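Local atomic coordinates of precorrin-2 dehydrogenase (Bacillus megaterium, PDB entry 3DFZ), a protein that catalyses the NAD+-dependent dehydrogenation of precorrin-2 to sirohydrochlorin, a precursor of both siroheme and anaerobically made adenosylcobalamin. Residues V25-K30 with N91-V96; L140-S145 with S163-S168. All blocks are in the same frame, centred on the assembly; numbering follows the deposited sequence.

In the fold
From the N terminus the chain runs along strand 23-27, turns at Asp28, and builds most of the parallel sheet before strand 94-97 arrives. Interaction 1 closes this first long loop, some 60 residues between 25-30 and 91-96, and so packs the N-terminal strand 23-27 and the turn after it against the parallel sheet. Interaction 2 opens only after that loop is complete: 140-145 meets 163-168 across a short loop consisting mainly of helix 151-164. The two are therefore in series, neither nested nor crossed; the centres of the two contacts lie about 25 Å apart, on opposite sides of the chain's centre. Both involve strands that pair with the second subunit, linking the packing within each chain to the dimer interface.

Interaction 1: V25-K30 with N91-V96; sequences VMLDLK and NVFFIV
Leu27 and Leu29 share the rim of the Phe93 ring, a contact made wholly of apolar groups. Leu27 CD1 lies near the ring plane, 4.0 Å from Phe93 CE2, the two side chains running alongside each other and pointing opposite ways. Leu29 CD2 sits in the plane at the same edge, 3.8 Å from Phe93 CE2. With CG anti to the backbone N (chi1 178°), the Phe93 ring is carried out from the backbone so that its CD2, CE2 and CZ side meets the leucines. Leu29 CD2 is also 4.1 Å from Phe94 CB, so one methyl touches both consecutive phenylalanines.

A side-chain hydrogen bond within 25-30 forms an Asx turn: Asp28 OD1 accepts from Lys30 N at 3.0 Å, from above the carboxylate plane.

Around this buried patch, Arg32 makes a cation-pi contact with Phe93. Phe94 belongs to strand 94-97, between strands 33-37 and 117-120 of a parallel sheet whose 3-2-1-4-5 order is consistent with a Rossmann-type NAD-binding fold; Leu29 also packs on Phe50 of helix 41-50. Strand 23-27 lies outside that sheet, pairing antiparallel with a strand of the second subunit, while its Leu27 rests on Leu117 of strand 117-120.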
loop_
_atom_site.group_PDB
_atom_site.type_symbol
_atom_site.label_atom_id
_atom_site.label_comp_id
_atom_site.label_asym_id
_atom_site.label_seq_id
_atom_site.Cartn_x
_atom_site.Cartn_y
_atom_site.Cartn_z
ATOM N N VAL B 25 -0.483 -2.039 -1.195
ATOM C CA VAL B 25 -0.833 -2.333 -2.564
ATOM C C VAL B 25 -1.045 -1.033 -3.327
ATOM O O VAL B 25 -1.348 0.022 -2.733
ATOM C CB VAL B 25 -2.153 -3.217 -2.680
ATOM C CG1 VAL B 25 -1.930 -4.654 -2.218
ATOM C CG2 VAL B 25 -3.339 -2.561 -1.971
ATOM N N MET B 26 -0.890 -1.117 -4.642
ATOM C CA MET B 26 -1.309 -0.042 -5.541
ATOM C C MET B 26 -2.686 -0.384 -6.057
ATOM O O MET B 26 -2.917 -1.445 -6.631
ATOM C CB MET B 26 -0.337 0.100 -6.719
ATOM C CG MET B 26 0.921 0.934 -6.426
ATOM S SD MET B 26 1.821 0.503 -4.909
ATOM C CE MET B 26 3.218 1.629 -4.979
ATOM N N LEU B 27 -3.613 0.516 -5.823
ATOM C CA LEU B 27 -4.973 0.347 -6.284
ATOM C C LEU B 27 -5.133 1.063 -7.628
ATOM O O LEU B 27 -4.852 2.272 -7.730
ATOM C CB LEU B 27 -5.912 0.926 -5.215
ATOM C CG LEU B 27 -7.426 0.809 -5.293
ATOM C CD1 LEU B 27 -7.856 -0.683 -5.446
ATOM C CD2 LEU B 27 -7.996 1.423 -4.021
ATOM N N ASP B 28 -5.546 0.313 -8.659
ATOM C CA ASP B 28 -5.920 0.905 -9.944
ATOM C C ASP B 28 -7.406 1.285 -9.996
ATOM O O ASP B 28 -8.296 0.435 -10.178
ATOM C CB ASP B 28 -5.535 0.028 -11.148
ATOM C CG ASP B 28 -5.708 0.762 -12.478
ATOM O OD1 ASP B 28 -6.060 1.962 -12.453
ATOM O OD2 ASP B 28 -5.485 0.152 -13.549
ATOM N N LEU B 29 -7.631 2.588 -9.850
ATOM C CA LEU B 29 -8.948 3.233 -9.898
ATOM C C LEU B 29 -9.404 3.709 -11.296
ATOM O O LEU B 29 -10.490 4.254 -11.411
ATOM C CB LEU B 29 -8.968 4.434 -8.946
ATOM C CG LEU B 29 -8.713 4.258 -7.441
ATOM C CD1 LEU B 29 -8.696 5.618 -6.731
ATOM C CD2 LEU B 29 -9.722 3.306 -6.803
ATOM N N LYS B 30 -8.589 3.536 -12.339
ATOM C CA LYS B 30 -8.998 3.874 -13.717
ATOM C C LYS B 30 -10.354 3.268 -14.133
ATOM O O LYS B 30 -10.509 2.044 -14.158
ATOM C CB LYS B 30 -7.926 3.420 -14.695
ATOM C CG LYS B 30 -8.223 3.700 -16.155
ATOM C CD LYS B 30 -7.067 3.225 -16.995
ATOM C CE LYS B 30 -7.431 3.051 -18.467
ATOM N NZ LYS B 30 -7.312 4.333 -19.242
ATOM N N ASN B 91 -23.514 1.709 -5.735
ATOM C CA ASN B 91 -22.705 1.179 -6.824
ATOM C C ASN B 91 -21.359 1.881 -6.882
ATOM O O ASN B 91 -20.937 2.353 -7.948
ATOM C CB ASN B 91 -23.442 1.339 -8.161
ATOM C CG ASN B 91 -24.254 0.102 -8.553
ATOM O OD1 ASN B 91 -23.703 -0.867 -9.084
ATOM N ND2 ASN B 91 -25.579 0.151 -8.328
ATOM N N VAL B 92 -20.699 1.956 -5.722
ATOM C CA VAL B 92 -19.426 2.669 -5.570
ATOM C C VAL B 92 -18.318 1.688 -5.212
ATOM O O VAL B 92 -18.386 0.992 -4.181
ATOM C CB VAL B 92 -19.498 3.789 -4.499
ATOM C CG1 VAL B 92 -18.383 4.789 -4.703
ATOM C CG2 VAL B 92 -20.823 4.502 -4.538
ATOM N N PHE B 93 -17.309 1.622 -6.074
ATOM C CA PHE B 93 -16.127 0.805 -5.836
ATOM C C PHE B 93 -15.295 1.227 -4.596
ATOM O O PHE B 93 -15.000 0.390 -3.742
ATOM C CB PHE B 93 -15.269 0.817 -7.095
ATOM C CG PHE B 93 -13.978 0.049 -6.973
ATOM C CD1 PHE B 93 -13.976 -1.350 -6.983
ATOM C CD2 PHE B 93 -12.748 0.728 -6.909
ATOM C CE1 PHE B 93 -12.779 -2.066 -6.907
ATOM C CE2 PHE B 93 -11.540 0.017 -6.824
ATOM C CZ PHE B 93 -11.560 -1.387 -6.826
ATOM N N PHE B 94 -14.913 2.506 -4.508
ATOM C CA PHE B 94 -14.073 2.998 -3.412
ATOM C C PHE B 94 -14.719 4.192 -2.733
ATOM O O PHE B 94 -15.012 5.199 -3.379
ATOM C CB PHE B 94 -12.684 3.391 -3.937
ATOM C CG PHE B 94 -11.705 3.865 -2.870
ATOM C CD1 PHE B 94 -10.846 4.922 -3.140
ATOM C CD2 PHE B 94 -11.605 3.223 -1.629
ATOM C CE1 PHE B 94 -9.922 5.348 -2.188
ATOM C CE2 PHE B 94 -10.700 3.646 -0.670
ATOM C CZ PHE B 94 -9.844 4.706 -0.955
ATOM N N ILE B 95 -14.928 4.071 -1.428
ATOM C CA ILE B 95 -15.523 5.139 -0.627
ATOM C C ILE B 95 -14.482 5.735 0.300
ATOM O O ILE B 95 -13.845 5.011 1.070
ATOM C CB ILE B 95 -16.739 4.600 0.186
ATOM C CG1 ILE B 95 -17.889 4.262 -0.763
ATOM C CG2 ILE B 95 -17.210 5.594 1.240
ATOM C CD1 ILE B 95 -19.170 3.795 -0.057
ATOM N N VAL B 96 -14.307 7.047 0.221
ATOM C CA VAL B 96 -13.494 7.777 1.176
ATOM C C VAL B 96 -14.457 8.580 2.058
ATOM O O VAL B 96 -15.281 9.349 1.540
ATOM C CB VAL B 96 -12.479 8.751 0.473
ATOM C CG1 VAL B 96 -11.642 9.519 1.514
ATOM C CG2 VAL B 96 -11.542 8.015 -0.482
#

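Interaction 2: L140-S145 with S163-S168; sequences LSLAIS and SNYDES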
loop_
_atom_site.group_PDB
_atom_site.type_symbol
_atom_site.label_atom_id
_atom_site.label_comp_id
_atom_site.label_asym_id
_atom_site.label_seq_id
_atom_site.Cartn_x
_atom_site.Cartn_y
_atom_site.Cartn_z
ATOM N N LEU B 140 10.976 7.581 -7.644
ATOM C CA LEU B 140 11.085 6.742 -6.457
ATOM C C LEU B 140 9.964 7.152 -5.554
ATOM O O LEU B 140 9.771 8.339 -5.279
ATOM C CB LEU B 140 12.441 6.878 -5.714
ATOM C CG LEU B 140 12.590 6.219 -4.324
ATOM C CD1 LEU B 140 12.523 4.680 -4.369
ATOM C CD2 LEU B 140 13.908 6.628 -3.609
ATOM N N SER B 141 9.270 6.156 -5.049
ATOM C CA SER B 141 8.239 6.405 -4.110
ATOM C C SER B 141 8.397 5.491 -2.893
ATOM O O SER B 141 8.616 4.312 -3.033
ATOM C CB SER B 141 6.881 6.197 -4.809
ATOM O OG SER B 141 5.854 6.399 -3.894
ATOM N N LEU B 142 8.277 6.069 -1.706
ATOM C CA LEU B 142 8.271 5.335 -0.441
ATOM C C LEU B 142 6.943 5.564 0.290
ATOM O O LEU B 142 6.468 6.686 0.405
ATOM C CB LEU B 142 9.469 5.771 0.461
ATOM C CG LEU B 142 10.845 5.383 -0.116
ATOM C CD1 LEU B 142 12.007 5.838 0.754
ATOM C CD2 LEU B 142 10.941 3.882 -0.331
ATOM N N ALA B 143 6.362 4.487 0.791
ATOM C CA ALA B 143 5.163 4.572 1.596
ATOM C C ALA B 143 5.446 4.012 2.990
ATOM O O ALA B 143 6.035 2.955 3.125
ATOM C CB ALA B 143 4.026 3.814 0.912
ATOM N N ILE B 144 5.016 4.725 4.020
ATOM C CA ILE B 144 5.269 4.352 5.400
ATOM C C ILE B 144 3.974 4.298 6.188
ATOM O O ILE B 144 3.187 5.242 6.138
ATOM C CB ILE B 144 6.151 5.410 6.121
ATOM C CG1 ILE B 144 7.424 5.724 5.324
ATOM C CG2 ILE B 144 6.432 4.968 7.602
ATOM C CD1 ILE B 144 7.410 7.001 4.484
ATOM N N SER B 145 3.773 3.230 6.951
ATOM C CA SER B 145 2.612 3.134 7.819
ATOM C C SER B 145 2.986 2.502 9.146
ATOM O O SER B 145 3.923 1.721 9.229
ATOM C CB SER B 145 1.523 2.284 7.140
ATOM O OG SER B 145 0.319 2.223 7.904
ATOM N N SER B 163 15.714 12.386 4.777
ATOM C CA SER B 163 17.136 12.623 5.060
ATOM C C SER B 163 18.047 11.696 4.236
ATOM O O SER B 163 18.830 12.184 3.411
ATOM C CB SER B 163 17.365 12.435 6.564
ATOM O OG SER B 163 18.648 12.833 7.017
ATOM N N ASN B 164 17.908 10.373 4.421
ATOM C CA ASN B 164 18.717 9.359 3.710
ATOM C C ASN B 164 18.590 9.258 2.201
ATOM O O ASN B 164 19.559 8.940 1.498
ATOM C CB ASN B 164 18.518 7.983 4.318
ATOM C CG ASN B 164 19.095 7.892 5.722
ATOM O OD1 ASN B 164 20.214 8.378 5.988
ATOM N ND2 ASN B 164 18.347 7.259 6.630
ATOM N N TYR B 165 17.382 9.506 1.711
ATOM C CA TYR B 165 17.104 9.495 0.297
ATOM C C TYR B 165 16.739 10.941 -0.058
ATOM O O TYR B 165 15.590 11.378 0.123
ATOM C CB TYR B 165 15.967 8.509 -0.002
ATOM C CG TYR B 165 16.312 7.076 0.418
ATOM C CD1 TYR B 165 16.039 6.615 1.702
ATOM C CD2 TYR B 165 16.918 6.204 -0.462
ATOM C CE1 TYR B 165 16.373 5.325 2.080
ATOM C CE2 TYR B 165 17.269 4.914 -0.074
ATOM C CZ TYR B 165 16.997 4.482 1.182
ATOM O OH TYR B 165 17.335 3.187 1.555
ATOM N N ASP B 166 17.741 11.699 -0.508
ATOM C CA ASP B 166 17.516 13.092 -0.885
ATOM C C ASP B 166 17.321 13.227 -2.398
ATOM O O ASP B 166 17.052 12.219 -3.096
ATOM C CB ASP B 166 18.585 14.030 -0.317
ATOM C CG ASP B 166 19.954 13.947 -1.052
ATOM O OD1 ASP B 166 20.145 13.172 -2.027
ATOM O OD2 ASP B 166 20.853 14.722 -0.641
ATOM N N GLU B 167 17.450 14.464 -2.881
ATOM C CA GLU B 167 17.219 14.814 -4.285
ATOM C C GLU B 167 18.137 14.127 -5.285
ATOM O O GLU B 167 17.841 14.150 -6.469
ATOM C CB GLU B 167 17.315 16.332 -4.492
ATOM C CG GLU B 167 16.202 17.131 -3.815
ATOM C CD GLU B 167 16.521 17.473 -2.372
ATOM O OE1 GLU B 167 17.491 16.910 -1.799
ATOM O OE2 GLU B 167 15.797 18.322 -1.805
ATOM N N SER B 168 19.237 13.525 -4.825
ATOM C CA SER B 168 20.041 12.669 -5.694
ATOM C C SER B 168 19.221 11.528 -6.271
ATOM O O SER B 168 19.464 11.135 -7.399
ATOM C CB SER B 168 21.271 12.093 -4.974
ATOM O OG SER B 168 20.891 11.228 -3.919
#
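Tyr165 meets two leucines of strand 140-145 with its ring, which is the whole of the second segment's share in the contact. Leu142 CD1 approaches Tyr165 CD1 at 4.2 Å, and Leu140 CD2 approaches Tyr165 CD2 at 4.4 Å. The methyls thus serve CD1 and CD2, the ring carbons next to CG, both from oblique positions. The leucines are two residues apart on an extended strand, and their bonds from CA to CB both point toward 163-168; beyond CB the torsions differ, Leu140 with CG anti to the backbone N (chi1 170°), Leu142 with CG anti to the carbonyl carbon (chi1 -66°). The distances describe a light van der Waals contact, and all three residues are buried.

Beyond this shell, the backbone around Tyr165 is fixed from several directions. Tyr165 is the first residue to leave helical geometry after helix 151-164, and its carbonyl O accepts a hydrogen bond from Arg137 NE. Asp166 precedes the turn into helix 168-184 and makes a capping bond: its OD1 takes Ser168 N at 3.0 Å from above the carboxylate plane, and also Ser168 OG at 2.8 Å nearly along the C-O direction. Ser168 OG is also bonded to Arg206 NH1. Tyr169 meets the Tyr165 ring with planes at about 60° and touches Leu140 as well.

On the dimer side, Tyr165 packs on Ile157 of the second subunit. The arrangement is a helix-to-helix junction, with a capping bond from Asp166 at the start of the second helix, packed against one strand of an antiparallel hairpin (129-137 with 140-145) whose sheet continues across the homodimer interface.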